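PDB 2QJ8: Mlr6093 protein, which is probably a zinc-dependent hydrolase of the succinylglutamate desuccinylase/aspartoacylase family, acting on ester bonds or on linear amides other than peptide bonds. Local coordinates for residues 3-15 / 19-31. Numbering follows the deposited sequence.
Sequences SEAPHLTFDLDTP and TGHLVVPKGADCE
Val23 packs its CB over one face of the His7 imidazole, 4.0 Å from the ring centroid, in a CH-pi contact within a short antiparallel ladder. Here His7 and Val23 form a hydrogen-bonded pair: Val23 N donates to His7 O over 2.9 Å in a nearly straight bond (174°), whereas the return bond from His7 N is weak. With CG between the backbone N and carbonyl carbon (chi1 59°), the imidazole lies alongside Val23, and ND1 donates, almost in the ring plane, to Ala5 O at 2.9 Å, which helps to hold the ring's rotation. Without the imidazole, as with an alanine here, Val23 would probably lose its aromatic cover and Ala5 O this donor.

Packing is also close beside Gly20, whose CA lies 3.6 Å from Phe10 CD1; a CB on this backbone would run into Phe10 CD1 and Thr9 OG1. Thr9 extends the pairing past the strand: its N donates to His21 O, and its OG1 accepts from His21 N at 2.9 Å. The contact is looser at its exposed rim, where water mediates: one molecule bridges Thr9 OG1 and His21 ND1, and another donates to Glu4 OE1 (2.6 Å) while accepting from Lys26 N.

Leu8 and Leu22 meet through CD2 and CD1 on the opposite face from His7 and Val23, where Leu22 also touches Leu129 of helix 118-129. The contact thus forms a peripheral beta hairpin: strand 16-24 pairs along its other edge with strand 33-42, Phe10 reaches Val37 and Ser39 of that strand, and His21 NE2 bonds to Gly291 O of the second subunit.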
loop_
_atom_site.group_PDB
_atom_site.type_symbol
_atom_site.label_atom_id
_atom_site.label_comp_id
_atom_site.label_asym_id
_atom_site.label_seq_id
_atom_site.Cartn_x
_atom_site.Cartn_y
_atom_site.Cartn_z
ATOM N N SER A 3 8.445 2.198 41.338
ATOM C CA SER A 3 8.213 2.228 39.861
ATOM C C SER A 3 7.707 3.621 39.421
ATOM O O SER A 3 7.614 4.548 40.249
ATOM C CB SER A 3 7.272 1.092 39.434
ATOM O OG SER A 3 5.946 1.318 39.873
ATOM N N GLU A 4 7.376 3.750 38.134
ATOM C CA GLU A 4 7.011 5.017 37.493
ATOM C C GLU A 4 5.548 4.996 36.986
ATOM O O GLU A 4 5.052 3.974 36.515
ATOM C CB GLU A 4 8.044 5.183 36.351
ATOM C CG GLU A 4 7.972 6.353 35.396
ATOM C CD GLU A 4 9.116 6.306 34.344
ATOM O OE1 GLU A 4 9.251 5.300 33.598
ATOM O OE2 GLU A 4 9.859 7.302 34.233
ATOM N N ALA A 5 4.847 6.114 37.137
ATOM C CA ALA A 5 3.506 6.252 36.603
ATOM C C ALA A 5 3.682 6.911 35.216
ATOM O O ALA A 5 4.763 7.457 34.916
ATOM C CB ALA A 5 2.631 7.109 37.536
ATOM N N PRO A 6 2.652 6.834 34.353
ATOM C CA PRO A 6 2.785 7.553 33.113
ATOM C C PRO A 6 2.748 9.059 33.391
ATOM O O PRO A 6 2.056 9.503 34.293
ATOM C CB PRO A 6 1.551 7.097 32.307
ATOM C CG PRO A 6 0.569 6.732 33.314
ATOM C CD PRO A 6 1.356 6.129 34.429
ATOM N N HIS A 7 3.505 9.834 32.626
ATOM C CA HIS A 7 3.531 11.277 32.807
ATOM C C HIS A 7 4.043 11.947 31.560
ATOM O O HIS A 7 4.651 11.293 30.710
ATOM C CB HIS A 7 4.442 11.605 33.998
ATOM C CG HIS A 7 5.835 11.119 33.811
ATOM N ND1 HIS A 7 6.205 9.818 34.074
ATOM C CD2 HIS A 7 6.932 11.736 33.318
ATOM C CE1 HIS A 7 7.476 9.660 33.754
ATOM N NE2 HIS A 7 7.940 10.807 33.290
ATOM N N LEU A 8 3.773 13.246 31.455
ATOM C CA LEU A 8 4.298 14.088 30.406
ATOM C C LEU A 8 5.578 14.713 30.956
ATOM O O LEU A 8 5.672 15.011 32.141
ATOM C CB LEU A 8 3.309 15.190 30.026
ATOM C CG LEU A 8 1.975 14.748 29.399
ATOM C CD1 LEU A 8 1.049 15.916 29.264
ATOM C CD2 LEU A 8 2.196 14.089 28.044
ATOM N N THR A 9 6.555 14.919 30.080
ATOM C CA THR A 9 7.828 15.518 30.460
ATOM C C THR A 9 7.786 17.053 30.514
ATOM O O THR A 9 8.799 17.668 30.817
ATOM C CB THR A 9 8.919 15.075 29.523
ATOM O OG1 THR A 9 8.617 15.537 28.204
ATOM C CG2 THR A 9 9.045 13.562 29.561
ATOM N N PHE A 10 6.619 17.653 30.235
ATOM C CA PHE A 10 6.429 19.079 30.245
ATOM C C PHE A 10 5.033 19.365 30.817
ATOM O O PHE A 10 4.220 18.470 30.980
ATOM C CB PHE A 10 6.576 19.633 28.819
ATOM C CG PHE A 10 5.496 19.140 27.849
ATOM C CD1 PHE A 10 5.586 17.899 27.268
ATOM C CD2 PHE A 10 4.409 19.945 27.523
ATOM C CE1 PHE A 10 4.612 17.464 26.385
ATOM C CE2 PHE A 10 3.427 19.505 26.654
ATOM C CZ PHE A 10 3.527 18.262 26.089
ATOM N N ASP A 11 4.778 20.639 31.070
ATOM C CA ASP A 11 3.554 21.112 31.628
ATOM C C ASP A 11 2.612 21.584 30.515
ATOM O O ASP A 11 2.981 22.474 29.760
ATOM C CB ASP A 11 3.907 22.266 32.580
ATOM C CG ASP A 11 2.698 22.879 33.261
ATOM O OD1 ASP A 11 1.576 22.326 33.216
ATOM O OD2 ASP A 11 2.894 23.936 33.871
ATOM N N LEU A 12 1.415 20.982 30.425
ATOM C CA LEU A 12 0.370 21.384 29.445
ATOM C C LEU A 12 -0.124 22.819 29.650
ATOM O O LEU A 12 -0.524 23.466 28.683
ATOM C CB LEU A 12 -0.844 20.437 29.472
ATOM C CG LEU A 12 -0.680 19.015 28.956
ATOM C CD1 LEU A 12 -1.912 18.116 29.323
ATOM C CD2 LEU A 12 -0.428 19.047 27.473
ATOM N N ASP A 13 -0.061 23.312 30.893
ATOM C CA ASP A 13 -0.473 24.663 31.235
ATOM C C ASP A 13 0.532 25.729 30.850
ATOM O O ASP A 13 0.254 26.898 31.063
ATOM C CB ASP A 13 -0.792 24.784 32.742
ATOM C CG ASP A 13 -1.971 23.926 33.172
ATOM O OD1 ASP A 13 -2.710 23.410 32.307
ATOM O OD2 ASP A 13 -2.165 23.762 34.394
ATOM N N THR A 14 1.708 25.348 30.357
ATOM C CA THR A 14 2.682 26.289 29.889
ATOM C C THR A 14 2.090 27.070 28.702
ATOM O O THR A 14 1.603 26.442 27.748
ATOM C CB THR A 14 3.970 25.590 29.409
ATOM O OG1 THR A 14 4.644 24.999 30.508
ATOM C CG2 THR A 14 4.896 26.543 28.798
ATOM N N PRO A 15 2.104 28.425 28.764
ATOM C CA PRO A 15 1.586 29.183 27.632
ATOM C C PRO A 15 2.411 28.998 26.369
ATOM O O PRO A 15 3.619 28.770 26.436
ATOM C CB PRO A 15 1.628 30.636 28.135
ATOM C CG PRO A 15 2.606 30.652 29.227
ATOM C CD PRO A 15 2.549 29.320 29.855
ATOM N N THR A 19 6.939 21.182 23.292
ATOM C CA THR A 19 7.178 19.849 22.722
ATOM C C THR A 19 7.852 19.012 23.821
ATOM O O THR A 19 8.629 19.530 24.619
ATOM C CB THR A 19 7.990 19.851 21.412
ATOM O OG1 THR A 19 9.275 20.427 21.625
ATOM C CG2 THR A 19 7.269 20.652 20.317
ATOM N N GLY A 20 7.524 17.731 23.886
ATOM C CA GLY A 20 8.121 16.869 24.873
ATOM C C GLY A 20 7.702 15.453 24.610
ATOM O O GLY A 20 7.594 15.042 23.443
ATOM N N HIS A 21 7.510 14.687 25.666
ATOM C CA HIS A 21 7.112 13.278 25.536
ATOM C C HIS A 21 6.110 12.825 26.570
ATOM O O HIS A 21 6.038 13.394 27.660
ATOM C CB HIS A 21 8.333 12.379 25.671
ATOM C CG HIS A 21 9.373 12.629 24.635
ATOM N ND1 HIS A 21 10.318 13.617 24.763
ATOM C CD2 HIS A 21 9.597 12.043 23.437
ATOM C CE1 HIS A 21 11.076 13.635 23.687
ATOM N NE2 HIS A 21 10.666 12.682 22.873
ATOM N N LEU A 22 5.352 11.793 26.186
ATOM C CA LEU A 22 4.461 11.039 27.068
ATOM C C LEU A 22 5.218 9.745 27.362
ATOM O O LEU A 22 5.476 8.935 26.458
ATOM C CB LEU A 22 3.118 10.755 26.388
ATOM C CG LEU A 22 2.107 9.834 27.104
ATOM C CD1 LEU A 22 1.758 10.327 28.513
ATOM C CD2 LEU A 22 0.845 9.766 26.237
ATOM N N VAL A 23 5.541 9.536 28.636
ATOM C CA VAL A 23 6.304 8.396 29.066
ATOM C C VAL A 23 5.359 7.288 29.482
ATOM O O VAL A 23 4.500 7.500 30.329
ATOM C CB VAL A 23 7.292 8.787 30.178
ATOM C CG1 VAL A 23 8.055 7.576 30.672
ATOM C CG2 VAL A 23 8.264 9.877 29.628
ATOM N N VAL A 24 5.477 6.142 28.801
ATOM C CA VAL A 24 4.694 4.954 29.088
ATOM C C VAL A 24 5.650 4.095 29.895
ATOM O O VAL A 24 6.648 3.645 29.346
ATOM C CB VAL A 24 4.244 4.237 27.799
ATOM C CG1 VAL A 24 3.342 3.043 28.134
ATOM C CG2 VAL A 24 3.545 5.219 26.874
ATOM N N PRO A 25 5.366 3.863 31.195
ATOM C CA PRO A 25 6.304 3.083 32.014
ATOM C C PRO A 25 6.611 1.690 31.488
ATOM O O PRO A 25 5.863 1.128 30.690
ATOM C CB PRO A 25 5.591 2.984 33.371
ATOM C CG PRO A 25 4.698 4.136 33.392
ATOM C CD PRO A 25 4.205 4.290 31.995
ATOM N N LYS A 26 7.748 1.169 31.930
ATOM C CA LYS A 26 8.149 -0.193 31.700
ATOM C C LYS A 26 7.050 -1.131 32.269
ATOM O O LYS A 26 6.290 -0.764 33.168
ATOM C CB LYS A 26 9.494 -0.450 32.418
ATOM C CG LYS A 26 9.929 -1.889 32.469
ATOM C CD LYS A 26 11.210 -2.102 33.155
ATOM C CE LYS A 26 11.582 -3.574 33.100
ATOM N N GLY A 27 6.973 -2.331 31.720
ATOM C CA GLY A 27 6.052 -3.343 32.194
ATOM C C GLY A 27 6.687 -4.677 31.924
ATOM O O GLY A 27 7.891 -4.759 31.618
ATOM N N ALA A 28 5.876 -5.724 32.038
ATOM C CA ALA A 28 6.348 -7.080 31.916
ATOM C C ALA A 28 6.875 -7.490 30.548
ATOM O O ALA A 28 7.620 -8.448 30.483
ATOM C CB ALA A 28 5.230 -8.069 32.358
ATOM N N ASP A 29 6.486 -6.794 29.473
ATOM C CA ASP A 29 6.881 -7.185 28.091
ATOM C C ASP A 29 7.915 -6.286 27.400
ATOM O O ASP A 29 8.492 -6.710 26.399
ATOM C CB ASP A 29 5.655 -7.387 27.177
ATOM C CG ASP A 29 4.752 -6.188 27.121
ATOM O OD1 ASP A 29 5.052 -5.174 27.768
ATOM O OD2 ASP A 29 3.715 -6.258 26.448
ATOM N N CYS A 30 8.115 -5.052 27.873
ATOM C CA CYS A 30 9.184 -4.210 27.325
ATOM C C CYS A 30 9.503 -3.008 28.218
ATOM O O CYS A 30 8.777 -2.715 29.158
ATOM C CB CYS A 30 8.888 -3.763 25.887
ATOM S SG CYS A 30 7.503 -2.737 25.767
ATOM N N GLU A 31 10.595 -2.317 27.883
ATOM C CA GLU A 31 11.076 -1.133 28.615
ATOM C C GLU A 31 10.167 0.081 28.377
ATOM O O GLU A 31 9.227 0.007 27.593
ATOM C CB GLU A 31 12.515 -0.809 28.193
ATOM C CG GLU A 31 13.547 -1.923 28.427
ATOM C CD GLU A 31 13.798 -2.242 29.886
ATOM O OE1 GLU A 31 13.667 -1.338 30.746
ATOM O OE2 GLU A 31 14.153 -3.411 30.172
HETATM O O HOH W 1 9.391 2.671 33.686
HETATM O O HOH W 2 10.815 15.529 26.758
#